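Local structure of homoserine dehydrogenase (Thermoplasma acidophilum, 3ING) at residues Asp193-Ile196 against Ile200-Ser203. The protein probably catalyses the NADPH-dependent interconversion of aspartate semialdehyde and homoserine, a step shared by threonine and methionine biosynthesis. Numbering follows the deposited sequence.
With NDP (NADPH dihydro-nicotinamide-adenine-dinucleotide phosphate), chain C.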
loop_
_atom_site.group_PDB
_atom_site.type_symbol
_atom_site.label_atom_id
_atom_site.label_comp_id
_atom_site.label_asym_id
_atom_site.label_seq_id
_atom_site.Cartn_x
_atom_site.Cartn_y
_atom_site.Cartn_z
ATOM N N ASP A 193 8.919 17.675 -25.283
ATOM C CA ASP A 193 10.386 17.562 -25.164
ATOM C C ASP A 193 10.730 17.250 -23.696
ATOM O O ASP A 193 11.491 16.329 -23.415
ATOM C CB ASP A 193 11.025 18.864 -25.636
ATOM C CG ASP A 193 12.568 18.895 -25.503
ATOM O OD1 ASP A 193 13.231 17.896 -25.736
ATOM O OD2 ASP A 193 13.115 19.970 -25.217
ATOM N N ASP A 194 10.140 17.989 -22.760
ATOM C CA ASP A 194 10.359 17.710 -21.360
ATOM C C ASP A 194 9.876 16.329 -20.945
ATOM O O ASP A 194 10.539 15.685 -20.155
ATOM C CB ASP A 194 9.682 18.730 -20.463
ATOM C CG ASP A 194 10.399 20.064 -20.454
ATOM O OD1 ASP A 194 11.606 20.083 -20.751
ATOM O OD2 ASP A 194 9.735 21.067 -20.153
ATOM N N ALA A 195 8.703 15.902 -21.417
ATOM C CA ALA A 195 8.206 14.552 -21.076
ATOM C C ALA A 195 9.158 13.429 -21.548
ATOM O O ALA A 195 9.374 12.442 -20.850
ATOM C CB ALA A 195 6.788 14.333 -21.637
ATOM N N ILE A 196 9.714 13.592 -22.750
ATOM C CA ILE A 196 10.681 12.658 -23.305
ATOM C C ILE A 196 11.948 12.679 -22.462
ATOM O O ILE A 196 12.485 11.635 -22.149
ATOM C CB ILE A 196 10.972 12.959 -24.812
ATOM C CG1 ILE A 196 9.706 12.692 -25.648
ATOM C CG2 ILE A 196 12.129 12.147 -25.309
ATOM C CD1 ILE A 196 9.822 13.057 -27.094
ATOM N N ILE A 200 8.844 9.760 -19.504
ATOM C CA ILE A 200 7.468 9.357 -19.229
ATOM C C ILE A 200 6.586 9.220 -20.486
ATOM O O ILE A 200 5.524 8.669 -20.391
ATOM C CB ILE A 200 6.721 10.332 -18.238
ATOM C CG1 ILE A 200 6.611 11.739 -18.817
ATOM C CG2 ILE A 200 7.396 10.322 -16.800
ATOM C CD1 ILE A 200 5.657 12.771 -18.050
ATOM N N ALA A 201 6.994 9.738 -21.631
ATOM C CA ALA A 201 6.167 9.681 -22.843
ATOM C C ALA A 201 6.155 8.266 -23.388
ATOM O O ALA A 201 7.164 7.565 -23.313
ATOM C CB ALA A 201 6.725 10.613 -23.894
ATOM N N GLU A 202 5.029 7.861 -23.971
ATOM C CA GLU A 202 4.900 6.577 -24.605
ATOM C C GLU A 202 5.753 6.526 -25.849
ATOM O O GLU A 202 6.002 7.554 -26.484
ATOM C CB GLU A 202 3.444 6.354 -24.998
ATOM C CG GLU A 202 2.553 6.029 -23.821
ATOM C CD GLU A 202 2.722 4.604 -23.392
ATOM O OE1 GLU A 202 2.066 3.712 -23.990
ATOM O OE2 GLU A 202 3.529 4.377 -22.462
ATOM N N SER A 203 6.173 5.310 -26.205
ATOM C CA SER A 203 6.944 5.033 -27.398
ATOM C C SER A 203 6.228 5.585 -28.632
ATOM O O SER A 203 6.874 5.940 -29.638
ATOM C CB SER A 203 7.186 3.518 -27.522
ATOM O OG SER A 203 7.864 3.044 -26.370
HETATM P PA NDP C . 10.974 2.351 -24.621
HETATM O O1A NDP C . 11.935 3.285 -24.005
HETATM O O2A NDP C . 10.531 2.667 -25.999
HETATM O O5B NDP C . 11.585 0.861 -24.651
HETATM C C5B NDP C . 10.983 -0.255 -25.275
HETATM C C4B NDP C . 11.957 -1.422 -25.317
HETATM O O4B NDP C . 11.422 -2.514 -26.019
HETATM C C3B NDP C . 13.235 -1.076 -26.094
HETATM O O3B NDP C . 14.325 -1.873 -25.657
HETATM C C2B NDP C . 12.875 -1.432 -27.496
HETATM O O2B NDP C . 13.971 -1.696 -28.326
HETATM C C1B NDP C . 12.133 -2.716 -27.239
HETATM N N9A NDP C . 11.184 -3.102 -28.275
HETATM C C8A NDP C . 10.430 -2.345 -29.128
HETATM N N7A NDP C . 9.649 -3.199 -29.862
HETATM C C5A NDP C . 9.911 -4.455 -29.469
HETATM C C6A NDP C . 9.400 -5.656 -29.916
HETATM N N6A NDP C . 8.290 -5.685 -30.650
HETATM N N1A NDP C . 9.871 -6.758 -29.298
HETATM C C2A NDP C . 10.843 -6.730 -28.319
HETATM N N3A NDP C . 11.362 -5.536 -27.853
HETATM C C4A NDP C . 10.862 -4.421 -28.462
HETATM O O3 NDP C . 9.683 2.198 -23.676
HETATM P PN NDP C . 9.621 2.470 -22.092
HETATM O O1N NDP C . 9.502 3.940 -21.853
HETATM O O2N NDP C . 10.743 1.698 -21.473
HETATM O O5D NDP C . 8.199 1.811 -21.669
HETATM C C5D NDP C . 8.154 0.385 -21.727
HETATM C C4D NDP C . 6.757 -0.083 -21.332
HETATM O O4D NDP C . 6.515 0.360 -20.015
HETATM C C3D NDP C . 5.652 0.501 -22.170
HETATM O O3D NDP C . 4.666 -0.466 -22.551
HETATM C C2D NDP C . 5.072 1.603 -21.306
HETATM O O2D NDP C . 3.724 1.868 -21.587
HETATM C C1D NDP C . 5.265 1.027 -19.923
HETATM N N1N NDP C . 5.260 2.022 -18.866
HETATM C C2N NDP C . 6.156 3.058 -18.910
HETATM C C3N NDP C . 6.085 4.135 -18.038
HETATM C C7N NDP C . 7.172 5.141 -18.052
HETATM O O7N NDP C . 7.507 5.686 -16.833
HETATM N N7N NDP C . 7.875 5.413 -19.143
HETATM C C4N NDP C . 5.237 4.059 -16.773
HETATM C C5N NDP C . 4.323 2.866 -16.806
HETATM C C6N NDP C . 4.382 1.908 -17.816
HETATM P P2B NDP C . 15.192 -0.676 -28.530
HETATM O O1X NDP C . 15.913 -1.357 -29.661
HETATM O O2X NDP C . 15.977 -0.410 -27.212
HETATM O O3X NDP C . 14.530 0.592 -28.969
#
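Ile200 folds back on Ala195 through both backbone and side chain. Its N lies 3.0 Å from Ala195 O, and the N-H...O angle of 151° supports a moderately bent hydrogen bond. CB of Ile200 leads to CG1, which sits between the backbone N and the carbonyl carbon (chi1 62°) and thereby meets both Ala195 O, at 3.5 Å, and Ala195 CB. The chain then extends to CD1, 4.1 Å from that same Ala195 CB, so the methyl is met by two successive carbons of the isoleucine. Beside this pair, Ala201 CB points at the helix and touches Ile196 CG1 at 4.0 Å. The backbone bond runs from the N-H of Ile200, just past the end of helix 188-198, back to the carbonyl of Ala195 five residues earlier, in its last turn; the loop that follows borders the cofactor cleft, and helix 173-183 also packs here, through Thr174 on Ala195 and Ala201. From this loop Glu202 OE2 accepts a hydrogen bond from NADPH O2D (2.7 Å), the bend at chi2 (-78°) helping to turn the carboxylate toward the ribose, while its backbone N is bound by Asp208 OD2. A glutamine in its place would probably weaken the hold on this ribose hydroxyl, since an amide turned with its NH2 toward O2D would offer no acceptor there. One residue on, Ser203 OG donates to NADPH O2A over 2.7 Å, a single bond to the pyrophosphate.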